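Side-chain contacts in flavin adenine dinucleotide synthase (PDB 2WSI), which catalyses the transfer of an adenylyl group from ATP to FMN, forming the coenzyme FAD and releasing diphosphate: residues Y40-I45 and L77-F82; N201-L206 and G215-G220; W249-A254 and S265-S270. One frame throughout, in Å; residues are numbered along the deposited sequence.

Contact 1 (Y40-I45 and L77-F82)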
ATOM      1  N   TYR A  40       6.177 -15.339   0.236  1.00  9.85           N
ATOM      2  CA  TYR A  40       5.016 -15.559   1.102  1.00 14.86           C
ATOM      3  C   TYR A  40       3.730 -15.783   0.283  1.00 13.74           C
ATOM      4  O   TYR A  40       2.970 -16.700   0.536  1.00 10.83           O
ATOM      5  CB  TYR A  40       4.761 -14.363   2.001  1.00 10.58           C
ATOM      6  CG  TYR A  40       5.798 -14.075   3.078  1.00 12.12           C
ATOM      7  CD1 TYR A  40       6.387 -15.105   3.807  1.00 18.05           C
ATOM      8  CD2 TYR A  40       6.130 -12.757   3.409  1.00 13.87           C
ATOM      9  CE1 TYR A  40       7.318 -14.852   4.808  1.00 16.27           C
ATOM     10  CE2 TYR A  40       7.055 -12.480   4.447  1.00 12.45           C
ATOM     11  CZ  TYR A  40       7.636 -13.543   5.129  1.00 16.88           C
ATOM     12  OH  TYR A  40       8.543 -13.307   6.129  1.00 20.22           O
ATOM     13  N   LEU A  41       3.487 -14.901  -0.679  1.00  9.60           N
ATOM     14  CA  LEU A  41       2.253 -14.951  -1.459  1.00 10.67           C
ATOM     15  C   LEU A  41       2.164 -16.202  -2.320  1.00 13.54           C
ATOM     16  O   LEU A  41       1.160 -16.914  -2.268  1.00 12.24           O
ATOM     17  CB  LEU A  41       2.144 -13.699  -2.339  1.00 10.17           C
ATOM     18  CG  LEU A  41       1.871 -12.444  -1.490  1.00 12.95           C
ATOM     19  CD1 LEU A  41       2.050 -11.140  -2.312  1.00  7.51           C
ATOM     20  CD2 LEU A  41       0.436 -12.525  -0.906  1.00 12.23           C
ATOM     21  N   LEU A  42       3.201 -16.459  -3.117  1.00 12.05           N
ATOM     22  CA  LEU A  42       3.175 -17.559  -4.083  1.00 13.10           C
ATOM     23  C   LEU A  42       3.340 -18.933  -3.426  1.00 20.60           C
ATOM     24  O   LEU A  42       2.670 -19.896  -3.828  1.00 21.24           O
ATOM     25  CB  LEU A  42       4.259 -17.352  -5.139  1.00 16.84           C
ATOM     26  CG  LEU A  42       4.060 -16.120  -6.035  1.00 16.69           C
ATOM     27  CD1 LEU A  42       5.299 -15.878  -6.880  1.00 24.57           C
ATOM     28  CD2 LEU A  42       2.811 -16.265  -6.925  1.00 12.24           C
ATOM     29  N   SER A  43       4.207 -19.016  -2.411  1.00 12.14           N
ATOM     30  CA  SER A  43       4.560 -20.285  -1.782  1.00 14.52           C
ATOM     31  C   SER A  43       3.738 -20.647  -0.568  1.00 21.30           C
ATOM     32  O   SER A  43       3.668 -21.820  -0.243  1.00 19.69           O
ATOM     33  CB  SER A  43       6.021 -20.263  -1.275  1.00 23.60           C
ATOM     34  OG  SER A  43       6.935 -20.403  -2.342  1.00 36.03           O
ATOM     35  N   GLU A  44       3.200 -19.663   0.154  1.00 14.19           N
ATOM     36  CA  GLU A  44       2.486 -19.950   1.405  1.00 15.23           C
ATOM     37  C   GLU A  44       1.032 -19.522   1.412  1.00 22.78           C
ATOM     38  O   GLU A  44       0.233 -20.078   2.148  1.00 23.75           O
ATOM     39  CB  GLU A  44       3.183 -19.293   2.593  1.00 18.80           C
ATOM     40  CG  GLU A  44       4.471 -19.978   3.003  1.00 24.96           C
ATOM     41  CD  GLU A  44       5.184 -19.203   4.103  1.00 35.88           C
ATOM     42  OE1 GLU A  44       4.567 -19.002   5.169  1.00 38.11           O
ATOM     43  OE2 GLU A  44       6.347 -18.792   3.896  1.00 35.95           O
ATOM     44  N   ILE A  45       0.676 -18.530   0.608  1.00 12.53           N
ATOM     45  CA  ILE A  45      -0.678 -18.008   0.685  1.00 10.66           C
ATOM     46  C   ILE A  45      -1.590 -18.491  -0.438  1.00 12.03           C
ATOM     47  O   ILE A  45      -2.669 -19.038  -0.180  1.00 14.26           O
ATOM     48  CB  ILE A  45      -0.615 -16.472   0.759  1.00  9.46           C
ATOM     49  CG1 ILE A  45       0.087 -16.106   2.087  1.00  9.41           C
ATOM     50  CG2 ILE A  45      -1.988 -15.888   0.703  1.00 10.44           C
ATOM     51  CD1 ILE A  45       0.439 -14.625   2.217  1.00  9.52           C
ATOM     52  N   LEU A  77      -0.362 -12.176  -8.569  1.00  7.68           N
ATOM     53  CA  LEU A  77      -1.594 -12.718  -9.167  1.00  8.24           C
ATOM     54  C   LEU A  77      -1.328 -13.116 -10.636  1.00  8.24           C
ATOM     55  O   LEU A  77      -1.795 -14.163 -11.136  1.00  9.34           O
ATOM     56  CB  LEU A  77      -2.719 -11.672  -9.055  1.00  9.46           C
ATOM     57  CG  LEU A  77      -4.066 -12.121  -9.593  1.00 18.08           C
ATOM     58  CD1 LEU A  77      -4.508 -13.352  -8.844  1.00 20.65           C
ATOM     59  CD2 LEU A  77      -5.124 -10.990  -9.488  1.00 19.19           C
ATOM     60  N   TRP A  78      -0.570 -12.282 -11.331  1.00  7.25           N
ATOM     61  CA  TRP A  78      -0.194 -12.581 -12.714  1.00 10.85           C
ATOM     62  C   TRP A  78       0.565 -13.923 -12.745  1.00 11.52           C
ATOM     63  O   TRP A  78       0.207 -14.860 -13.481  1.00  9.11           O
ATOM     64  CB  TRP A  78       0.693 -11.476 -13.252  1.00  8.20           C
ATOM     65  CG  TRP A  78       1.078 -11.638 -14.699  1.00 11.45           C
ATOM     66  CD1 TRP A  78       2.353 -11.813 -15.211  1.00 12.64           C
ATOM     67  CD2 TRP A  78       0.198 -11.588 -15.831  1.00 13.04           C
ATOM     68  NE1 TRP A  78       2.304 -11.887 -16.593  1.00 12.54           N
ATOM     69  CE2 TRP A  78       0.994 -11.751 -16.996  1.00 10.68           C
ATOM     70  CE3 TRP A  78      -1.193 -11.454 -15.976  1.00 10.25           C
ATOM     71  CZ2 TRP A  78       0.439 -11.781 -18.283  1.00 14.97           C
ATOM     72  CZ3 TRP A  78      -1.738 -11.481 -17.252  1.00 12.59           C
ATOM     73  CH2 TRP A  78      -0.925 -11.643 -18.390  1.00 12.58           C
ATOM     74  N   GLU A  79       1.607 -14.017 -11.932  1.00  7.78           N
ATOM     75  CA  GLU A  79       2.401 -15.261 -11.877  1.00 12.16           C
ATOM     76  C   GLU A  79       1.554 -16.486 -11.469  1.00 13.29           C
ATOM     77  O   GLU A  79       1.719 -17.581 -11.997  1.00 11.24           O
ATOM     78  CB  GLU A  79       3.608 -15.070 -10.931  1.00 14.77           C
ATOM     79  CG  GLU A  79       4.550 -16.272 -10.883  1.00 19.19           C
ATOM     80  CD  GLU A  79       5.917 -15.935 -10.293  1.00 23.80           C
ATOM     81  OE1 GLU A  79       6.356 -14.772 -10.413  1.00 29.57           O
ATOM     82  OE2 GLU A  79       6.539 -16.841  -9.704  1.00 39.05           O
ATOM     83  N   TYR A  80       0.618 -16.289 -10.552  1.00 10.92           N
ATOM     84  CA  TYR A  80      -0.240 -17.358 -10.031  1.00 12.79           C
ATOM     85  C   TYR A  80      -1.051 -18.006 -11.147  1.00 15.80           C
ATOM     86  O   TYR A  80      -1.258 -19.222 -11.199  1.00 10.72           O
ATOM     87  CB  TYR A  80      -1.195 -16.763  -8.983  1.00 19.57           C
ATOM     88  CG  TYR A  80      -2.390 -17.620  -8.603  1.00 17.60           C
ATOM     89  CD1 TYR A  80      -2.265 -18.645  -7.667  1.00 19.55           C
ATOM     90  CD2 TYR A  80      -3.649 -17.372  -9.143  1.00 22.20           C
ATOM     91  CE1 TYR A  80      -3.359 -19.427  -7.295  1.00 22.38           C
ATOM     92  CE2 TYR A  80      -4.769 -18.139  -8.767  1.00 21.57           C
ATOM     93  CZ  TYR A  80      -4.608 -19.165  -7.847  1.00 22.79           C
ATOM     94  OH  TYR A  80      -5.683 -19.929  -7.461  1.00 25.44           O
ATOM     95  N   PHE A  81      -1.510 -17.177 -12.053  1.00 10.39           N
ATOM     96  CA  PHE A  81      -2.308 -17.679 -13.145  1.00 13.50           C
ATOM     97  C   PHE A  81      -1.501 -18.691 -13.970  1.00 19.41           C
ATOM     98  O   PHE A  81      -2.015 -19.727 -14.374  1.00 12.37           O
ATOM     99  CB  PHE A  81      -2.758 -16.524 -14.000  1.00 13.38           C
ATOM    100  CG  PHE A  81      -3.423 -16.940 -15.266  1.00 16.09           C
ATOM    101  CD1 PHE A  81      -4.731 -17.434 -15.256  1.00 21.10           C
ATOM    102  CD2 PHE A  81      -2.751 -16.836 -16.469  1.00 18.59           C
ATOM    103  CE1 PHE A  81      -5.356 -17.813 -16.442  1.00 20.72           C
ATOM    104  CE2 PHE A  81      -3.371 -17.208 -17.659  1.00 22.34           C
ATOM    105  CZ  PHE A  81      -4.677 -17.704 -17.635  1.00 21.68           C
ATOM    106  N   PHE A  82      -0.235 -18.392 -14.217  1.00 10.64           N
ATOM    107  CA  PHE A  82       0.578 -19.280 -15.044  1.00 14.13           C
ATOM    108  C   PHE A  82       1.011 -20.547 -14.290  1.00 11.32           C
ATOM    109  O   PHE A  82       1.006 -21.645 -14.855  1.00 11.99           O
ATOM    110  CB  PHE A  82       1.757 -18.495 -15.639  1.00 11.95           C
ATOM    111  CG  PHE A  82       1.309 -17.421 -16.592  1.00 13.71           C
ATOM    112  CD1 PHE A  82       0.983 -17.739 -17.903  1.00 13.63           C
ATOM    113  CD2 PHE A  82       1.158 -16.105 -16.167  1.00 13.04           C
ATOM    114  CE1 PHE A  82       0.539 -16.771 -18.788  1.00 15.77           C
ATOM    115  CE2 PHE A  82       0.702 -15.119 -17.042  1.00 15.50           C
ATOM    116  CZ  PHE A  82       0.391 -15.461 -18.363  1.00 18.47           C
TER

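Contact 2 (N201-L206 and G215-G220). With SO4 (sulfate ion), chain B.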
ATOM      1  N   ASN A 201      12.378   1.205   1.788  1.00  8.12           N
ATOM      2  CA  ASN A 201      11.953   0.247   0.772  1.00 10.50           C
ATOM      3  C   ASN A 201      10.622   0.715   0.175  1.00 10.19           C
ATOM      4  O   ASN A 201      10.422   0.635  -1.030  1.00  8.46           O
ATOM      5  CB  ASN A 201      11.722  -1.132   1.353  1.00  9.41           C
ATOM      6  CG  ASN A 201      12.973  -1.756   1.976  1.00 17.30           C
ATOM      7  OD1 ASN A 201      14.093  -1.743   1.437  1.00 15.50           O
ATOM      8  ND2 ASN A 201      12.762  -2.342   3.114  1.00  9.44           N
ATOM      9  N   ILE A 202       9.739   1.223   1.028  1.00  6.93           N
ATOM     10  CA  ILE A 202       8.406   1.614   0.576  1.00  9.64           C
ATOM     11  C   ILE A 202       8.542   2.746  -0.464  1.00 10.81           C
ATOM     12  O   ILE A 202       8.042   2.638  -1.585  1.00  8.66           O
ATOM     13  CB  ILE A 202       7.524   2.037   1.766  1.00  9.78           C
ATOM     14  CG1 ILE A 202       7.162   0.801   2.625  1.00  8.32           C
ATOM     15  CG2 ILE A 202       6.252   2.749   1.246  1.00  6.85           C
ATOM     16  CD1 ILE A 202       6.227  -0.222   1.866  1.00 10.72           C
ATOM     17  N   TRP A 203       9.265   3.811  -0.119  1.00  8.10           N
ATOM     18  CA  TRP A 203       9.379   4.932  -1.046  1.00 11.62           C
ATOM     19  C   TRP A 203      10.156   4.550  -2.310  1.00 12.32           C
ATOM     20  O   TRP A 203       9.815   4.981  -3.412  1.00  8.85           O
ATOM     21  CB  TRP A 203      10.093   6.128  -0.417  1.00 13.48           C
ATOM     22  CG  TRP A 203       9.398   6.840   0.712  1.00 12.71           C
ATOM     23  CD1 TRP A 203       9.948   7.162   1.916  1.00 13.57           C
ATOM     24  CD2 TRP A 203       8.058   7.370   0.730  1.00 16.44           C
ATOM     25  NE1 TRP A 203       9.028   7.848   2.690  1.00 12.76           N
ATOM     26  CE2 TRP A 203       7.870   7.990   1.986  1.00 16.52           C
ATOM     27  CE3 TRP A 203       7.012   7.390  -0.188  1.00 15.89           C
ATOM     28  CZ2 TRP A 203       6.666   8.610   2.345  1.00 18.92           C
ATOM     29  CZ3 TRP A 203       5.799   8.012   0.185  1.00 14.08           C
ATOM     30  CH2 TRP A 203       5.646   8.590   1.435  1.00 17.85           C
ATOM     31  N   SER A 204      11.227   3.781  -2.152  1.00  8.82           N
ATOM     32  CA  SER A 204      12.036   3.434  -3.310  1.00 10.84           C
ATOM     33  C   SER A 204      11.181   2.686  -4.325  1.00 14.16           C
ATOM     34  O   SER A 204      11.226   2.994  -5.510  1.00 10.45           O
ATOM     35  CB  SER A 204      13.232   2.566  -2.943  1.00 14.38           C
ATOM     36  OG  SER A 204      13.865   2.136  -4.128  1.00 10.12           O
ATOM     37  N   PHE A 205      10.417   1.696  -3.862  1.00  8.74           N
ATOM     38  CA  PHE A 205       9.574   0.929  -4.783  1.00  9.98           C
ATOM     39  C   PHE A 205       8.410   1.769  -5.329  1.00 10.15           C
ATOM     40  O   PHE A 205       8.126   1.765  -6.528  1.00 10.21           O
ATOM     41  CB  PHE A 205       9.055  -0.346  -4.107  1.00  6.43           C
ATOM     42  CG  PHE A 205       8.273  -1.230  -5.037  1.00  8.08           C
ATOM     43  CD1 PHE A 205       8.919  -1.978  -6.006  1.00 11.59           C
ATOM     44  CD2 PHE A 205       6.881  -1.268  -4.981  1.00  8.29           C
ATOM     45  CE1 PHE A 205       8.215  -2.791  -6.881  1.00 18.09           C
ATOM     46  CE2 PHE A 205       6.162  -2.076  -5.849  1.00 11.00           C
ATOM     47  CZ  PHE A 205       6.835  -2.850  -6.803  1.00 13.49           C
ATOM     48  N   LEU A 206       7.739   2.519  -4.465  1.00  9.89           N
ATOM     49  CA  LEU A 206       6.526   3.224  -4.899  1.00  9.20           C
ATOM     50  C   LEU A 206       6.880   4.351  -5.887  1.00 10.61           C
ATOM     51  O   LEU A 206       6.196   4.544  -6.868  1.00 10.62           O
ATOM     52  CB  LEU A 206       5.745   3.727  -3.681  1.00  6.91           C
ATOM     53  CG  LEU A 206       4.361   4.326  -3.942  1.00 13.31           C
ATOM     54  CD1 LEU A 206       3.505   3.311  -4.719  1.00 16.50           C
ATOM     55  CD2 LEU A 206       3.716   4.726  -2.634  1.00 13.17           C
ATOM     56  N   GLY A 215      -2.166  12.104  -2.858  1.00  8.55           N
ATOM     57  CA  GLY A 215      -1.585  13.438  -2.908  1.00 12.41           C
ATOM     58  C   GLY A 215      -1.202  13.967  -1.528  1.00 13.65           C
ATOM     59  O   GLY A 215      -0.360  14.845  -1.436  1.00 15.69           O
ATOM     60  N   LEU A 216      -1.797  13.442  -0.457  1.00  8.45           N
ATOM     61  CA  LEU A 216      -1.387  13.875   0.883  1.00 11.17           C
ATOM     62  C   LEU A 216       0.129  13.734   1.101  1.00 13.22           C
ATOM     63  O   LEU A 216       0.736  14.555   1.804  1.00 13.61           O
ATOM     64  CB  LEU A 216      -2.136  13.105   1.974  1.00 12.35           C
ATOM     65  CG  LEU A 216      -3.671  13.195   1.902  1.00 23.42           C
ATOM     66  CD1 LEU A 216      -4.286  12.462   3.080  1.00 26.91           C
ATOM     67  CD2 LEU A 216      -4.148  14.649   1.863  1.00 20.73           C
ATOM     68  N   TYR A 217       0.751  12.694   0.534  1.00 11.08           N
ATOM     69  CA  TYR A 217       2.204  12.522   0.715  1.00 15.28           C
ATOM     70  C   TYR A 217       2.978  13.698   0.092  1.00 16.02           C
ATOM     71  O   TYR A 217       4.019  14.122   0.598  1.00 14.28           O
ATOM     72  CB  TYR A 217       2.681  11.170   0.126  1.00 12.60           C
ATOM     73  CG  TYR A 217       2.048   9.997   0.839  1.00 11.29           C
ATOM     74  CD1 TYR A 217       2.220   9.809   2.215  1.00  9.92           C
ATOM     75  CD2 TYR A 217       1.242   9.088   0.148  1.00 11.34           C
ATOM     76  CE1 TYR A 217       1.621   8.722   2.869  1.00 12.11           C
ATOM     77  CE2 TYR A 217       0.620   8.009   0.797  1.00  7.69           C
ATOM     78  CZ  TYR A 217       0.821   7.827   2.147  1.00 10.09           C
ATOM     79  OH  TYR A 217       0.176   6.773   2.777  1.00 10.37           O
ATOM     80  N   GLY A 218       2.468  14.221  -1.015  1.00 11.71           N
ATOM     81  CA  GLY A 218       3.067  15.395  -1.628  1.00 17.13           C
ATOM     82  C   GLY A 218       3.050  16.620  -0.711  1.00 19.13           C
ATOM     83  O   GLY A 218       3.862  17.517  -0.872  1.00 23.04           O
ATOM     84  N   LYS A 219       2.136  16.655   0.249  1.00 17.22           N
ATOM     85  CA  LYS A 219       2.039  17.787   1.184  1.00 14.35           C
ATOM     86  C   LYS A 219       2.798  17.586   2.511  1.00 21.30           C
ATOM     87  O   LYS A 219       2.681  18.400   3.442  1.00 21.34           O
ATOM     88  CB  LYS A 219       0.579  18.086   1.499  1.00 16.65           C
ATOM     89  CG  LYS A 219      -0.274  18.466   0.276  1.00 21.69           C
ATOM     90  CD  LYS A 219       0.302  19.663  -0.496  1.00 27.67           C
ATOM     91  CE  LYS A 219       0.025  20.980   0.232  1.00 43.18           C
ATOM     92  NZ  LYS A 219       0.056  22.169  -0.687  1.00 42.67           N
ATOM     93  N   GLY A 220       3.576  16.512   2.611  1.00 15.47           N
ATOM     94  CA  GLY A 220       4.374  16.301   3.820  1.00 13.53           C
ATOM     95  C   GLY A 220       3.868  15.243   4.772  1.00 13.30           C
ATOM     96  O   GLY A 220       4.507  14.978   5.784  1.00 15.41           O
TER
HETATM   97  S   SO4 B1305       0.377   4.980   5.722  1.00 22.60           S
HETATM   98  O1  SO4 B1305      -0.340   5.086   6.979  1.00 30.40           O
HETATM   99  O2  SO4 B1305      -0.506   4.342   4.751  1.00 37.29           O
HETATM  100  O3  SO4 B1305       0.724   6.327   5.270  1.00 22.01           O
HETATM  101  O4  SO4 B1305       1.528   4.098   5.877  1.00 24.98           O

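Contact 3 (W249-A254 and S265-S270)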
ATOM      1  N   TRP A 249      17.365   8.513  -8.109  1.00 20.60           N
ATOM      2  CA  TRP A 249      17.544   7.570  -9.235  1.00 21.77           C
ATOM      3  C   TRP A 249      16.207   6.915  -9.594  1.00 25.48           C
ATOM      4  O   TRP A 249      15.822   6.829 -10.766  1.00 19.19           O
ATOM      5  CB  TRP A 249      18.581   6.484  -8.904  1.00 19.69           C
ATOM      6  CG  TRP A 249      18.899   5.596 -10.084  1.00 25.32           C
ATOM      7  CD1 TRP A 249      19.982   5.691 -10.919  1.00 27.05           C
ATOM      8  CD2 TRP A 249      18.108   4.496 -10.581  1.00 33.79           C
ATOM      9  NE1 TRP A 249      19.916   4.720 -11.894  1.00 28.77           N
ATOM     10  CE2 TRP A 249      18.781   3.976 -11.713  1.00 30.89           C
ATOM     11  CE3 TRP A 249      16.898   3.909 -10.185  1.00 21.15           C
ATOM     12  CZ2 TRP A 249      18.287   2.885 -12.446  1.00 30.27           C
ATOM     13  CZ3 TRP A 249      16.413   2.820 -10.910  1.00 24.35           C
ATOM     14  CH2 TRP A 249      17.111   2.322 -12.033  1.00 30.04           C
ATOM     15  N   GLU A 250      15.487   6.476  -8.568  1.00 20.19           N
ATOM     16  CA  GLU A 250      14.203   5.810  -8.770  1.00 19.60           C
ATOM     17  C   GLU A 250      13.230   6.754  -9.441  1.00 18.01           C
ATOM     18  O   GLU A 250      12.464   6.347 -10.307  1.00 19.16           O
ATOM     19  CB  GLU A 250      13.617   5.375  -7.437  1.00 14.70           C
ATOM     20  CG  GLU A 250      14.362   4.253  -6.762  1.00 15.20           C
ATOM     21  CD  GLU A 250      15.392   4.731  -5.760  1.00 17.33           C
ATOM     22  OE1 GLU A 250      16.013   5.808  -5.989  1.00 20.06           O
ATOM     23  OE2 GLU A 250      15.584   4.019  -4.747  1.00 13.20           O
ATOM     24  N   ILE A 251      13.250   8.023  -9.031  1.00 18.81           N
ATOM     25  CA  ILE A 251      12.355   9.012  -9.600  1.00 18.14           C
ATOM     26  C   ILE A 251      12.711   9.229 -11.075  1.00 22.77           C
ATOM     27  O   ILE A 251      11.851   9.163 -11.942  1.00 19.25           O
ATOM     28  CB  ILE A 251      12.445  10.362  -8.843  1.00 24.43           C
ATOM     29  CG1 ILE A 251      11.732  10.294  -7.477  1.00 14.83           C
ATOM     30  CG2 ILE A 251      11.852  11.491  -9.678  1.00 20.14           C
ATOM     31  CD1 ILE A 251      12.173  11.402  -6.493  1.00 15.48           C
ATOM     32  N   ILE A 252      13.990   9.477 -11.356  1.00 28.78           N
ATOM     33  CA  ILE A 252      14.409   9.842 -12.708  1.00 26.41           C
ATOM     34  C   ILE A 252      14.202   8.695 -13.670  1.00 25.54           C
ATOM     35  O   ILE A 252      13.873   8.903 -14.826  1.00 30.70           O
ATOM     36  CB  ILE A 252      15.909  10.226 -12.766  1.00 31.83           C
ATOM     37  CG1 ILE A 252      16.174  11.508 -11.975  1.00 38.66           C
ATOM     38  CG2 ILE A 252      16.360  10.380 -14.214  1.00 39.12           C
ATOM     39  CD1 ILE A 252      15.256  12.653 -12.337  1.00 38.25           C
ATOM     40  N   HIS A 253      14.403   7.479 -13.189  1.00 26.73           N
ATOM     41  CA  HIS A 253      14.362   6.312 -14.059  1.00 25.12           C
ATOM     42  C   HIS A 253      13.109   5.477 -13.837  1.00 23.12           C
ATOM     43  O   HIS A 253      13.104   4.294 -14.165  1.00 21.64           O
ATOM     44  CB  HIS A 253      15.585   5.440 -13.809  1.00 24.43           C
ATOM     45  CG  HIS A 253      16.878   6.126 -14.104  1.00 33.41           C
ATOM     46  ND1 HIS A 253      17.603   6.792 -13.139  1.00 33.57           N
ATOM     47  CD2 HIS A 253      17.576   6.249 -15.257  1.00 34.41           C
ATOM     48  CE1 HIS A 253      18.695   7.297 -13.686  1.00 39.80           C
ATOM     49  NE2 HIS A 253      18.706   6.977 -14.969  1.00 41.77           N
ATOM     50  N   ALA A 254      12.070   6.090 -13.265  1.00 20.12           N
ATOM     51  CA  ALA A 254      10.826   5.392 -12.945  1.00 15.07           C
ATOM     52  C   ALA A 254      10.265   4.600 -14.132  1.00 22.29           C
ATOM     53  O   ALA A 254      10.328   5.030 -15.271  1.00 18.92           O
ATOM     54  CB  ALA A 254       9.764   6.405 -12.460  1.00 17.30           C
ATOM     55  N   SER A 265      11.502  14.288 -13.562  1.00 32.45           N
ATOM     56  CA  SER A 265      11.459  14.605 -12.135  1.00 24.44           C
ATOM     57  C   SER A 265      10.034  14.778 -11.592  1.00 32.06           C
ATOM     58  O   SER A 265       9.855  15.192 -10.444  1.00 35.77           O
ATOM     59  CB  SER A 265      12.237  15.886 -11.860  1.00 35.07           C
ATOM     60  OG  SER A 265      11.584  16.985 -12.471  1.00 46.28           O
ATOM     61  N   ALA A 266       9.021  14.491 -12.399  1.00 28.63           N
ATOM     62  CA  ALA A 266       7.653  14.621 -11.918  1.00 33.34           C
ATOM     63  C   ALA A 266       7.272  13.402 -11.086  1.00 23.29           C
ATOM     64  O   ALA A 266       7.706  12.280 -11.356  1.00 24.74           O
ATOM     65  CB  ALA A 266       6.689  14.798 -13.078  1.00 37.42           C
ATOM     66  N   ILE A 267       6.472  13.626 -10.063  1.00 26.20           N
ATOM     67  CA  ILE A 267       6.027  12.534  -9.215  1.00 22.16           C
ATOM     68  C   ILE A 267       4.522  12.515  -9.322  1.00 18.51           C
ATOM     69  O   ILE A 267       3.867  13.541  -9.219  1.00 18.33           O
ATOM     70  CB  ILE A 267       6.517  12.690  -7.783  1.00 23.46           C
ATOM     71  CG1 ILE A 267       8.048  12.616  -7.763  1.00 30.81           C
ATOM     72  CG2 ILE A 267       5.960  11.592  -6.892  1.00 18.15           C
ATOM     73  CD1 ILE A 267       8.682  13.372  -6.629  1.00 28.95           C
ATOM     74  N   ASN A 268       4.007  11.337  -9.628  1.00 18.96           N
ATOM     75  CA  ASN A 268       2.612  11.125  -9.900  1.00 20.89           C
ATOM     76  C   ASN A 268       1.717  11.206  -8.656  1.00 22.07           C
ATOM     77  O   ASN A 268       1.237  10.190  -8.187  1.00 27.03           O
ATOM     78  CB  ASN A 268       2.481   9.740 -10.544  1.00 16.57           C
ATOM     79  CG  ASN A 268       1.136   9.531 -11.182  1.00 25.50           C
ATOM     80  OD1 ASN A 268       0.309  10.440 -11.206  1.00 23.30           O
ATOM     81  ND2 ASN A 268       0.907   8.334 -11.713  1.00 24.68           N
ATOM     82  N   THR A 269       1.476  12.407  -8.126  1.00 17.14           N
ATOM     83  CA  THR A 269       0.601  12.553  -6.961  1.00 15.45           C
ATOM     84  C   THR A 269      -0.854  12.809  -7.348  1.00 19.05           C
ATOM     85  O   THR A 269      -1.121  13.541  -8.286  1.00 20.19           O
ATOM     86  CB  THR A 269       1.059  13.697  -6.041  1.00 17.12           C
ATOM     87  OG1 THR A 269       1.357  14.854  -6.832  1.00 16.91           O
ATOM     88  CG2 THR A 269       2.297  13.270  -5.245  1.00 22.33           C
ATOM     89  N   SER A 270      -1.785  12.228  -6.598  1.00 12.65           N
ATOM     90  CA  SER A 270      -3.214  12.404  -6.863  1.00 12.45           C
ATOM     91  C   SER A 270      -3.663  13.790  -6.406  1.00 10.42           C
ATOM     92  O   SER A 270      -3.024  14.403  -5.559  1.00 12.54           O
ATOM     93  CB  SER A 270      -4.044  11.309  -6.167  1.00 13.18           C
ATOM     94  OG  SER A 270      -4.169  11.545  -4.751  1.00 11.85           O
TER

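Contact 1 (Y40-I45 and L77-F82)
Leu42 and Glu79 meet at about a right angle, the tip of the leucine lying against the carboxylate. The tight point is Leu42 CD1, which comes 3.2 Å from Glu79 OE2 and 3.5 Å from Glu79 CD, a close van der Waals contact with no hydrogen bond across the segments. Glu79 gets there because its CG stands anti to the backbone N (chi1 -176°) and the chain beyond is extended. Its charge is answered along helix 25-45, where Arg38 NH2 forms a salt bridge with Glu79 OE1. Helix 64-87 is the connection of the beta-alpha-beta crossover from strand 56-59 to strand 102-106 in this PAPS reductase-type alpha/beta domain, and helix 25-45 packs beside it. With an alanine at position 79, Arg38 is likely to lose this carboxylate partner and one side of the Leu42 methyl to be uncovered. Away from that point the fit slackens: Leu42 CD2 approaches Tyr80 N at only 4.2 Å, while the Tyr80 ring turns to an edge-to-face pair with Phe46. Glu79 itself lies at the margin of this small surface contact, where Leu42, Glu79 and Tyr80 all stay partly exposed and the segments bury just 125 Å² between them.

Contact 2 (N201-L206 and G215-G220)
The edge-to-face pair of Trp203 and Tyr217 borders a pocket occupied here by a sulfate ion, probably from the crystallisation liquor. It lies beside the loop that joins strand 56-59 to helix 64-87, the place where the PAPS reductase family carries its PP-loop, so the anion probably marks a phosphate position. The cofactor site is near: the Tyr217 side chain is about 9 Å from the bound FAD. The six-membered ring of Trp203 and the ring of Tyr217 have centroids 5.5 Å apart and planes at 81°, with the indole edge directed at the phenol. Its leading atom is Trp203 CH2, 3.7 Å from Tyr217 CD1 and 3.9 Å from Tyr217 CG, so the indole meets the phenol near the root of the ring, leaving the hydroxyl end for polar partners. Tyr217 has CG beside its backbone N (chi1 -63°), which carries the ring toward helix 199-209. The indole also meets the ring of Phe247. The buried phenol oxygen is gripped twice: it accepts from Lys64 N and donates to the sulfate, which Lys64 NZ and Ile224 N bind as well. That donated bond, Tyr217 OH to sulfate O3, measures 2.6 Å, with O3 in the plane of the ring.

Contact 3 (W249-A254 and S265-S270)
Ile251 faces Ser265 and Ile267 where the C-terminal end of the short helix 248-252 packs against an irregular segment that returns beside it. That segment contains an inverse gamma turn centred on Asn268, marked by the 2.9 Å bond from Thr269 N to Ile267 O. From CB, which points toward the returning segment, the Ile251 side chain forks. The CG2 branch, anti to the backbone N, rests on the main chain at Ser265 CA, 4.0 Å away. The CG1 branch, anti to the carbonyl carbon (chi1 -75°), makes no close approach itself but carries CD1 to its mate, Ile267 CD1, also at 4.0 Å. The two isoleucines thus meet methyl to methyl, and Leu207 of helix 199-209 touches both. Ile252, one residue on, makes a looser contact: its CB points away, yet CD1 bends back to lie 4.3 Å from Ser265 N. No hydrogen bond joins the segments directly, but Lys257 NZ bridges them by binding both Ile251 O and Ala266 O. Asn268 ND2 bonds to Asn210 O. At the helix end, His253 is the first residue to leave helical angles. Trp249 O receives two donors from it, on opposite faces of the carbonyl plane: the backbone N at 2.9 Å, and the ring nitrogen His253 ND1, whose N-H meets Trp249 O at 147°.

Overall arrangement
From the N terminus the contacts follow in series, each closing before the next opens, so none nest or cross. Contact 1 closes 31 residues, including strand 56-59, and joins helix 25-45 to the later part of helix 64-87. Contact 2 closes eight residues and ties helix 199-209 to helix 215-218; Lys64 links it to helix 64-87. Contact 3 closes ten residues, joining the end of helix 248-252 to the loop before helix 274-279, with Leu207 bringing in helix 199-209. Contacts 2 and 3, their centres about 10 Å apart, touch where Ser204 OG lies 2.6 Å from Glu250 OE2. Contact 1 lies across the chain's centre from contact 2, centres about 26 Å apart.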